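Local coordinates for protein CsuE (PDB 6FJY) that forms the tip adhesion subunit of the archaic chaperone-usher Csu pilus and probably mediates the attachment that underlies biofilm formation, at residues V202-I208 against Q281-T287; Y216-L220 against W256-R262; R232-S236 against K244-F248. All coordinates share one frame; numbering follows the deposited sequence.

In the fold
All three contacts lie in the Ig-like beta-sandwich domain at the C-terminal end of CsuE, well away from the centre of the chain. Their segments enclose one another in sequence: contact 1 spans from 202 to 287, contact 2 falls within that span, and the hairpin of contact 3 is innermost. Their centres are about 14 Å (1 and 2), 16 Å (1 and 3) and 17 Å (2 and 3) apart. Contacts 1 and 3 are joined through neighbouring strands 279-289 and 242-249, while contact 2 packs strand 217-220 against the loop leaving strand 242-249. Contacts 2 and 3 also touch the chaperone CsuC, consistent with a pre-assembly complex held by donor-strand complementation.

Contact 1. Residues V202-I208 against Q281-T287; sequences VQSSMGI and QNYVFTT
Two neighbouring strands of one sheet of the Ig-like sandwich meet here, Val202-Ile208 running antiparallel to Gln281-Thr287 in an unbroken ladder from the Val202-Thr287 pair to the Ile208-Gln281 pair. Backbone bonds join alternate pairs, among them Thr287 N to Val202 O at 2.9 Å and Tyr283 N to Met206 O at 2.8 Å. Most of the aromatic and aliphatic contacts lie on the face carrying Ser204, Met206, Ile208, Tyr283 and Phe285. With CG held between its backbone N and carbonyl carbon (chi1 68°), Phe285 turns its ring back across the opposite strand. Ser204 CA covers one face of that ring, and CE1 of Phe285 comes within 3.4 Å of Ser205 N. Met206 meets the ring at about a right angle, its CG 3.9 Å from Phe285 CE1, and the sulfur stands obliquely in a Met-aromatic contact. Farther along, Ile208 CD1 reaches Tyr283 CE1 at 3.9 Å. On the other face the extended chain of Gln203 crosses Val284 at a slant, CG 3.5 Å from Val284 CG1. A water links Ser205 OG with Asn282 OD1, to which it donates over 3.0 Å, whereas Asn282 ND2 bonds Gln280. Strand 167-184 flanks the pair beside Gly207, strand 242-249 beside Thr286, and Asn250 just beyond its end beside Val284, while the aromatic face lies on Val188, Ile247 and, across the sandwich, Val218.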
loop_
_atom_site.group_PDB
_atom_site.type_symbol
_atom_site.label_atom_id
_atom_site.label_comp_id
_atom_site.label_asym_id
_atom_site.label_seq_id
_atom_site.Cartn_x
_atom_site.Cartn_y
_atom_site.Cartn_z
ATOM N N VAL D 202 34.804 -7.418 -8.442
ATOM C CA VAL D 202 34.149 -6.114 -8.431
ATOM C C VAL D 202 33.348 -5.998 -7.140
ATOM O O VAL D 202 32.480 -6.838 -6.861
ATOM C CB VAL D 202 33.230 -5.926 -9.652
ATOM C CG1 VAL D 202 32.566 -4.555 -9.632
ATOM C CG2 VAL D 202 33.985 -6.171 -10.953
ATOM N N GLN D 203 33.629 -4.959 -6.358
ATOM C CA GLN D 203 32.807 -4.615 -5.207
ATOM C C GLN D 203 31.783 -3.576 -5.667
ATOM O O GLN D 203 32.154 -2.492 -6.130
ATOM C CB GLN D 203 33.667 -4.100 -4.055
ATOM C CG GLN D 203 32.924 -4.016 -2.717
ATOM C CD GLN D 203 33.793 -3.514 -1.566
ATOM O OE1 GLN D 203 33.533 -2.455 -0.992
ATOM N NE2 GLN D 203 34.817 -4.284 -1.219
ATOM N N SER D 204 30.496 -3.926 -5.569
ATOM C CA SER D 204 29.409 -2.995 -5.856
ATOM C C SER D 204 28.457 -2.917 -4.668
ATOM O O SER D 204 28.822 -3.292 -3.549
ATOM C CB SER D 204 28.657 -3.408 -7.127
ATOM O OG SER D 204 27.611 -2.503 -7.433
ATOM N N SER D 205 27.239 -2.431 -4.894
ATOM C CA SER D 205 26.285 -2.279 -3.809
ATOM C C SER D 205 24.871 -2.189 -4.368
ATOM O O SER D 205 24.661 -1.881 -5.544
ATOM C CB SER D 205 26.610 -1.046 -2.953
ATOM O OG SER D 205 26.417 0.169 -3.660
ATOM N N MET D 206 23.906 -2.486 -3.498
ATOM C CA MET D 206 22.489 -2.268 -3.748
ATOM C C MET D 206 21.960 -1.295 -2.704
ATOM O O MET D 206 22.472 -1.226 -1.581
ATOM C CB MET D 206 21.695 -3.586 -3.692
ATOM C CG MET D 206 22.006 -4.548 -4.814
ATOM S SD MET D 206 21.248 -6.141 -4.576
ATOM C CE MET D 206 19.719 -5.577 -3.946
ATOM N N GLY D 207 20.941 -0.529 -3.086
ATOM C CA GLY D 207 20.355 0.449 -2.193
ATOM C C GLY D 207 18.852 0.293 -2.065
ATOM O O GLY D 207 18.147 0.198 -3.073
ATOM N N ILE D 208 18.350 0.269 -0.829
ATOM C CA ILE D 208 16.919 0.150 -0.563
ATOM C C ILE D 208 16.492 1.259 0.392
ATOM O O ILE D 208 16.986 1.340 1.523
ATOM C CB ILE D 208 16.551 -1.230 0.005
ATOM C CG1 ILE D 208 16.946 -2.309 -1.005
ATOM C CG2 ILE D 208 15.065 -1.290 0.317
ATOM C CD1 ILE D 208 16.603 -3.704 -0.601
ATOM N N GLN D 281 18.748 1.439 3.353
ATOM C CA GLN D 281 19.719 0.367 3.533
ATOM C C GLN D 281 20.578 0.228 2.284
ATOM O O GLN D 281 20.076 0.308 1.157
ATOM C CB GLN D 281 19.049 -0.984 3.817
ATOM C CG GLN D 281 18.321 -1.094 5.132
ATOM C CD GLN D 281 16.943 -0.483 5.079
ATOM O OE1 GLN D 281 16.232 -0.594 4.076
ATOM N NE2 GLN D 281 16.557 0.176 6.159
ATOM N N ASN D 282 21.867 -0.004 2.493
ATOM C CA ASN D 282 22.784 -0.342 1.419
ATOM C C ASN D 282 23.436 -1.691 1.702
ATOM O O ASN D 282 23.622 -2.079 2.857
ATOM C CB ASN D 282 23.830 0.748 1.234
ATOM C CG ASN D 282 23.267 1.956 0.520
ATOM O OD1 ASN D 282 23.214 1.993 -0.713
ATOM N ND2 ASN D 282 22.813 2.943 1.290
ATOM N N TYR D 283 23.740 -2.423 0.631
ATOM C CA TYR D 283 24.280 -3.780 0.730
ATOM C C TYR D 283 25.494 -3.871 -0.187
ATOM O O TYR D 283 25.352 -3.987 -1.404
ATOM C CB TYR D 283 23.228 -4.827 0.360
ATOM C CG TYR D 283 21.968 -4.768 1.194
ATOM C CD1 TYR D 283 20.952 -3.858 0.896
ATOM C CD2 TYR D 283 21.782 -5.637 2.270
ATOM C CE1 TYR D 283 19.789 -3.808 1.657
ATOM C CE2 TYR D 283 20.635 -5.587 3.038
ATOM C CZ TYR D 283 19.642 -4.673 2.728
ATOM O OH TYR D 283 18.502 -4.622 3.491
ATOM N N VAL D 284 26.676 -3.834 0.405
ATOM C CA VAL D 284 27.920 -3.994 -0.331
ATOM C C VAL D 284 28.117 -5.471 -0.627
ATOM O O VAL D 284 27.806 -6.339 0.201
ATOM C CB VAL D 284 29.103 -3.401 0.462
ATOM C CG1 VAL D 284 30.430 -3.669 -0.245
ATOM C CG2 VAL D 284 28.897 -1.911 0.640
ATOM N N PHE D 285 28.613 -5.767 -1.824
ATOM C CA PHE D 285 28.776 -7.147 -2.244
ATOM C C PHE D 285 29.878 -7.228 -3.286
ATOM O O PHE D 285 30.217 -6.243 -3.951
ATOM C CB PHE D 285 27.464 -7.740 -2.782
ATOM C CG PHE D 285 26.988 -7.137 -4.081
ATOM C CD1 PHE D 285 26.180 -6.008 -4.083
ATOM C CD2 PHE D 285 27.314 -7.727 -5.297
ATOM C CE1 PHE D 285 25.725 -5.467 -5.275
ATOM C CE2 PHE D 285 26.862 -7.190 -6.491
ATOM C CZ PHE D 285 26.072 -6.057 -6.483
ATOM N N THR D 286 30.439 -8.427 -3.410
ATOM C CA THR D 286 31.579 -8.673 -4.275
ATOM C C THR D 286 31.231 -9.781 -5.245
ATOM O O THR D 286 30.759 -10.846 -4.833
ATOM C CB THR D 286 32.815 -9.047 -3.462
ATOM O OG1 THR D 286 33.178 -7.947 -2.621
ATOM C CG2 THR D 286 33.962 -9.362 -4.385
ATOM N N THR D 287 31.448 -9.517 -6.527
ATOM C CA THR D 287 31.203 -10.470 -7.603
ATOM C C THR D 287 32.561 -10.991 -8.067
ATOM O O THR D 287 33.372 -10.228 -8.605
ATOM C CB THR D 287 30.435 -9.803 -8.745
ATOM O OG1 THR D 287 29.321 -9.075 -8.213
ATOM C CG2 THR D 287 29.926 -10.833 -9.728
HETATM O O HOH W 1 24.175 1.297 -3.427
#

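Contact 2. Residues Y216-L220 against W256-R262; sequences YYVSL and WGSGNER
Arg262 lays its guanidinium flat on the phenol ring of Tyr217. The two planes differ by only 5°, and Arg262 CZ stands 3.7 Å from the Tyr217 ring centroid, almost directly over its centre, so the contact is both a stack and a cation-pi interaction. The extended chain of Arg262 runs along the same ring, with CD 3.5 Å from Tyr217 CD1. Arg262 CB rests on Ser219 OG, and with chi1 at 60° the chain runs on from there to the tyrosine. The hydroxyl of Tyr217 bonds Phe194 O of the CsuC chain.

Two hydrogen bonds tie strand 217-220 to the loop that leads from strand 242-249 to strand 263-264 in this Ig-like domain. Trp256 NE1 donates to Val218 O over 3.2 Å, nearly straight at 173° and within the indole plane, although it approaches from above the carbonyl plane. Leu220 N donates to Gly257 O over 3.0 Å.

Apolar packing surrounds the indole. Leu220 lies over one face of Trp256, with CG 3.8 Å from the centroid of the five-membered ring in a CH-pi contact and CD1 3.6 Å from Trp256 CD2. Val218 approaches the six-membered ring, placing CG1 3.5 Å from Trp256 CZ2. Trp263 meets the indole edge-to-face, and Val308 of strand 302-311 packs against Val218 and Leu220.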
loop_
_atom_site.group_PDB
_atom_site.type_symbol
_atom_site.label_atom_id
_atom_site.label_comp_id
_atom_site.label_asym_id
_atom_site.label_seq_id
_atom_site.Cartn_x
_atom_site.Cartn_y
_atom_site.Cartn_z
ATOM N N TYR D 216 12.365 -6.482 5.788
ATOM C CA TYR D 216 12.344 -7.313 4.595
ATOM C C TYR D 216 13.599 -8.157 4.564
ATOM O O TYR D 216 14.584 -7.870 5.251
ATOM C CB TYR D 216 12.259 -6.487 3.312
ATOM C CG TYR D 216 13.358 -5.464 3.220
ATOM C CD1 TYR D 216 13.180 -4.196 3.756
ATOM C CD2 TYR D 216 14.580 -5.763 2.620
ATOM C CE1 TYR D 216 14.166 -3.249 3.694
ATOM C CE2 TYR D 216 15.585 -4.810 2.555
ATOM C CZ TYR D 216 15.362 -3.552 3.094
ATOM O OH TYR D 216 16.334 -2.592 3.056
ATOM N N TYR D 217 13.538 -9.200 3.750
ATOM C CA TYR D 217 14.683 -10.023 3.409
ATOM C C TYR D 217 15.037 -9.805 1.944
ATOM O O TYR D 217 14.151 -9.624 1.098
ATOM C CB TYR D 217 14.390 -11.502 3.660
ATOM C CG TYR D 217 14.249 -11.887 5.123
ATOM C CD1 TYR D 217 15.370 -12.034 5.936
ATOM C CD2 TYR D 217 12.999 -12.134 5.686
ATOM C CE1 TYR D 217 15.248 -12.398 7.272
ATOM C CE2 TYR D 217 12.868 -12.498 7.025
ATOM C CZ TYR D 217 13.997 -12.627 7.807
ATOM O OH TYR D 217 13.884 -12.987 9.120
ATOM N N VAL D 218 16.335 -9.811 1.653
ATOM C CA VAL D 218 16.857 -9.688 0.299
ATOM C C VAL D 218 17.535 -11.000 -0.051
ATOM O O VAL D 218 18.490 -11.411 0.615
ATOM C CB VAL D 218 17.842 -8.517 0.166
ATOM C CG1 VAL D 218 18.126 -8.243 -1.289
ATOM C CG2 VAL D 218 17.303 -7.282 0.835
ATOM N N SER D 219 17.056 -11.651 -1.103
ATOM C CA SER D 219 17.653 -12.888 -1.584
ATOM C C SER D 219 18.057 -12.739 -3.048
ATOM O O SER D 219 17.507 -11.919 -3.798
ATOM C CB SER D 219 16.697 -14.068 -1.427
ATOM O OG SER D 219 16.410 -14.307 -0.062
ATOM N N LEU D 220 19.030 -13.552 -3.447
ATOM C CA LEU D 220 19.496 -13.610 -4.827
ATOM C C LEU D 220 19.416 -15.049 -5.307
ATOM O O LEU D 220 19.850 -15.969 -4.605
ATOM C CB LEU D 220 20.933 -13.086 -4.972
ATOM C CG LEU D 220 21.258 -11.641 -4.563
ATOM C CD1 LEU D 220 22.700 -11.333 -4.913
ATOM C CD2 LEU D 220 20.332 -10.632 -5.210
ATOM N N TRP D 256 25.811 -14.835 -0.775
ATOM C CA TRP D 256 24.520 -14.144 -0.855
ATOM C C TRP D 256 23.660 -14.907 -1.850
ATOM O O TRP D 256 23.843 -14.791 -3.062
ATOM C CB TRP D 256 24.691 -12.688 -1.282
ATOM C CG TRP D 256 23.494 -11.851 -1.120
ATOM C CD1 TRP D 256 22.281 -12.239 -0.621
ATOM C CD2 TRP D 256 23.377 -10.462 -1.437
ATOM N NE1 TRP D 256 21.419 -11.171 -0.605
ATOM C CE2 TRP D 256 22.068 -10.069 -1.102
ATOM C CE3 TRP D 256 24.253 -9.514 -1.969
ATOM C CZ2 TRP D 256 21.607 -8.768 -1.294
ATOM C CZ3 TRP D 256 23.798 -8.212 -2.149
ATOM C CH2 TRP D 256 22.485 -7.854 -1.812
ATOM N N GLY D 257 22.741 -15.712 -1.327
ATOM C CA GLY D 257 21.808 -16.483 -2.125
ATOM C C GLY D 257 20.415 -16.335 -1.551
ATOM O O GLY D 257 19.986 -15.247 -1.171
ATOM N N SER D 258 19.708 -17.457 -1.477
ATOM C CA SER D 258 18.382 -17.525 -0.881
ATOM C C SER D 258 18.414 -18.449 0.334
ATOM O O SER D 258 19.470 -18.936 0.751
ATOM C CB SER D 258 17.343 -18.002 -1.899
ATOM O OG SER D 258 17.629 -19.312 -2.347
ATOM N N GLY D 259 17.232 -18.681 0.895
ATOM C CA GLY D 259 17.083 -19.492 2.087
ATOM C C GLY D 259 17.961 -19.038 3.232
ATOM O O GLY D 259 17.777 -17.949 3.783
ATOM N N ASN D 260 18.944 -19.865 3.576
ATOM C CA ASN D 260 19.854 -19.595 4.678
ATOM C C ASN D 260 20.946 -18.597 4.312
ATOM O O ASN D 260 21.726 -18.210 5.188
ATOM C CB ASN D 260 20.476 -20.912 5.158
ATOM C CG ASN D 260 19.482 -22.075 5.124
ATOM O OD1 ASN D 260 18.533 -22.076 4.335
ATOM N ND2 ASN D 260 19.700 -23.067 5.982
ATOM N N GLU D 261 21.014 -18.173 3.047
ATOM C CA GLU D 261 22.005 -17.214 2.571
ATOM C C GLU D 261 21.406 -15.843 2.278
ATOM O O GLU D 261 22.066 -15.009 1.647
ATOM C CB GLU D 261 22.697 -17.747 1.316
ATOM C CG GLU D 261 23.504 -19.006 1.537
ATOM C CD GLU D 261 24.039 -19.567 0.241
ATOM O OE1 GLU D 261 23.626 -19.078 -0.832
ATOM O OE2 GLU D 261 24.870 -20.495 0.292
ATOM N N ARG D 262 20.175 -15.592 2.721
ATOM C CA ARG D 262 19.530 -14.309 2.495
ATOM C C ARG D 262 20.175 -13.239 3.373
ATOM O O ARG D 262 21.122 -13.490 4.127
ATOM C CB ARG D 262 18.033 -14.414 2.765
ATOM C CG ARG D 262 17.693 -14.831 4.180
ATOM C CD ARG D 262 16.206 -15.097 4.353
ATOM N NE ARG D 262 15.900 -15.559 5.707
ATOM C CZ ARG D 262 14.685 -15.885 6.135
ATOM N NH1 ARG D 262 13.641 -15.799 5.317
ATOM N NH2 ARG D 262 14.514 -16.294 7.382
#

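Contact 3. Residues R232-S236 against K244-F248; sequences RAMKS and KYDIF
Arg232 and Met234 both press on the ring of Tyr245, the tight core of the hairpin formed by strands 233-236 and 242-249. Arg232 CB stands over one face in a CH-pi contact, 3.8 Å from the Tyr245 ring centroid. At the edge, nearly in the ring plane, come the Ala233 carbonyl carbon and Met234 N. Met234 crosses at about a right angle, its CG 3.5 Å from Tyr245 CD1 and its sulfur oblique to the ring in a Met-aromatic contact. A chi1 of 75° swings the Tyr245 ring back over the other strand; its hydroxyl bonds Asp304. Tyr245 N donates to Arg232 O over 3.1 Å. CsuC packs on the same region through its Lys109, against Met234, and its Val110, against Tyr245.

At Ala233 and Lys244, a non-hydrogen-bonded pair, the backbones come close, CA atoms 3.9 Å apart, but the side chains barely touch: Ala233 CB is 4.3 Å from CG of the partly exposed Lys244.

Between the arginine and Asp246 the salt bridge is one-sided: Arg232 NH1 lies 2.6 Å from Asp246 OD1 in a weak hydrogen bond bent to 116°, the group planes 69° apart. The same oxygen accepts Ile247 N at 2.8 Å on its anti lone pair, and Asp246 OD2 pairs with Arg255. Arg232 NH2 bonds Trp256 O and Asn221 O. A carboxylate set between two arginines that lie close together probably stays ionised and offsets their like charges.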
loop_
_atom_site.group_PDB
_atom_site.type_symbol
_atom_site.label_atom_id
_atom_site.label_comp_id
_atom_site.label_asym_id
_atom_site.label_seq_id
_atom_site.Cartn_x
_atom_site.Cartn_y
_atom_site.Cartn_z
ATOM N N ARG D 232 26.256 -20.428 -10.070
ATOM C CA ARG D 232 26.060 -19.294 -10.978
ATOM C C ARG D 232 27.102 -19.294 -12.086
ATOM O O ARG D 232 28.243 -19.703 -11.876
ATOM C CB ARG D 232 26.125 -17.962 -10.224
ATOM C CG ARG D 232 24.956 -17.684 -9.293
ATOM C CD ARG D 232 25.383 -16.779 -8.133
ATOM N NE ARG D 232 24.258 -16.458 -7.265
ATOM C CZ ARG D 232 24.365 -15.996 -6.023
ATOM N NH1 ARG D 232 25.558 -15.799 -5.482
ATOM N NH2 ARG D 232 23.268 -15.734 -5.321
ATOM N N ALA D 233 26.704 -18.825 -13.264
ATOM C CA ALA D 233 27.619 -18.734 -14.390
ATOM C C ALA D 233 27.098 -17.679 -15.358
ATOM O O ALA D 233 25.890 -17.450 -15.456
ATOM C CB ALA D 233 27.791 -20.091 -15.088
ATOM N N MET D 234 28.028 -17.026 -16.049
ATOM C CA MET D 234 27.700 -16.053 -17.080
ATOM C C MET D 234 27.787 -16.754 -18.427
ATOM O O MET D 234 28.855 -17.245 -18.807
ATOM C CB MET D 234 28.648 -14.859 -17.031
ATOM C CG MET D 234 28.599 -14.104 -15.731
ATOM S SD MET D 234 30.157 -13.340 -15.296
ATOM C CE MET D 234 30.018 -11.877 -16.270
ATOM N N LYS D 235 26.667 -16.823 -19.134
ATOM C CA LYS D 235 26.662 -17.485 -20.426
ATOM C C LYS D 235 27.249 -16.549 -21.470
ATOM O O LYS D 235 27.096 -15.326 -21.386
ATOM C CB LYS D 235 25.247 -17.910 -20.812
ATOM C CG LYS D 235 25.145 -18.659 -22.125
ATOM C CD LYS D 235 23.680 -18.789 -22.541
ATOM C CE LYS D 235 23.489 -18.651 -24.050
ATOM N NZ LYS D 235 24.195 -19.715 -24.814
ATOM N N SER D 236 27.954 -17.128 -22.435
ATOM C CA SER D 236 28.496 -16.347 -23.533
ATOM C C SER D 236 27.373 -15.822 -24.419
ATOM O O SER D 236 26.296 -16.419 -24.517
ATOM C CB SER D 236 29.447 -17.192 -24.372
ATOM O OG SER D 236 28.717 -18.170 -25.080
ATOM N N LYS D 244 31.855 -19.323 -14.793
ATOM C CA LYS D 244 31.287 -19.484 -13.462
ATOM C C LYS D 244 31.678 -18.317 -12.564
ATOM O O LYS D 244 32.783 -17.778 -12.667
ATOM C CB LYS D 244 31.756 -20.800 -12.843
ATOM C CG LYS D 244 31.292 -22.044 -13.589
ATOM C CD LYS D 244 31.959 -23.308 -13.061
ATOM C CE LYS D 244 31.548 -24.524 -13.883
ATOM N NZ LYS D 244 32.221 -25.777 -13.439
ATOM N N TYR D 245 30.769 -17.930 -11.668
ATOM C CA TYR D 245 31.033 -16.832 -10.750
ATOM C C TYR D 245 30.196 -17.017 -9.489
ATOM O O TYR D 245 29.397 -17.949 -9.375
ATOM C CB TYR D 245 30.748 -15.485 -11.422
ATOM C CG TYR D 245 29.277 -15.189 -11.559
ATOM C CD1 TYR D 245 28.549 -15.678 -12.631
ATOM C CD2 TYR D 245 28.610 -14.426 -10.606
ATOM C CE1 TYR D 245 27.199 -15.412 -12.754
ATOM C CE2 TYR D 245 27.265 -14.157 -10.720
ATOM C CZ TYR D 245 26.563 -14.652 -11.793
ATOM O OH TYR D 245 25.221 -14.390 -11.910
ATOM N N ASP D 246 30.389 -16.112 -8.531
ATOM C CA ASP D 246 29.492 -16.030 -7.383
ATOM C C ASP D 246 29.487 -14.593 -6.874
ATOM O O ASP D 246 30.216 -13.728 -7.369
ATOM C CB ASP D 246 29.886 -17.020 -6.278
ATOM C CG ASP D 246 28.675 -17.632 -5.569
ATOM O OD1 ASP D 246 27.859 -16.875 -5.008
ATOM O OD2 ASP D 246 28.532 -18.874 -5.575
ATOM N N ILE D 247 28.635 -14.355 -5.883
ATOM C CA ILE D 247 28.455 -13.050 -5.264
ATOM C C ILE D 247 28.634 -13.217 -3.763
ATOM O O ILE D 247 28.141 -14.188 -3.177
ATOM C CB ILE D 247 27.065 -12.456 -5.581
ATOM C CG1 ILE D 247 26.873 -12.249 -7.085
ATOM C CG2 ILE D 247 26.858 -11.148 -4.852
ATOM C CD1 ILE D 247 25.472 -11.835 -7.427
ATOM N N PHE D 248 29.324 -12.268 -3.137
ATOM C CA PHE D 248 29.657 -12.387 -1.725
ATOM C C PHE D 248 29.287 -11.115 -0.978
ATOM O O PHE D 248 29.517 -10.009 -1.474
ATOM C CB PHE D 248 31.145 -12.730 -1.556
ATOM C CG PHE D 248 31.507 -14.069 -2.128
ATOM C CD1 PHE D 248 32.055 -14.180 -3.394
ATOM C CD2 PHE D 248 31.243 -15.225 -1.416
ATOM C CE1 PHE D 248 32.359 -15.422 -3.926
ATOM C CE2 PHE D 248 31.545 -16.466 -1.938
ATOM C CZ PHE D 248 32.102 -16.565 -3.193
#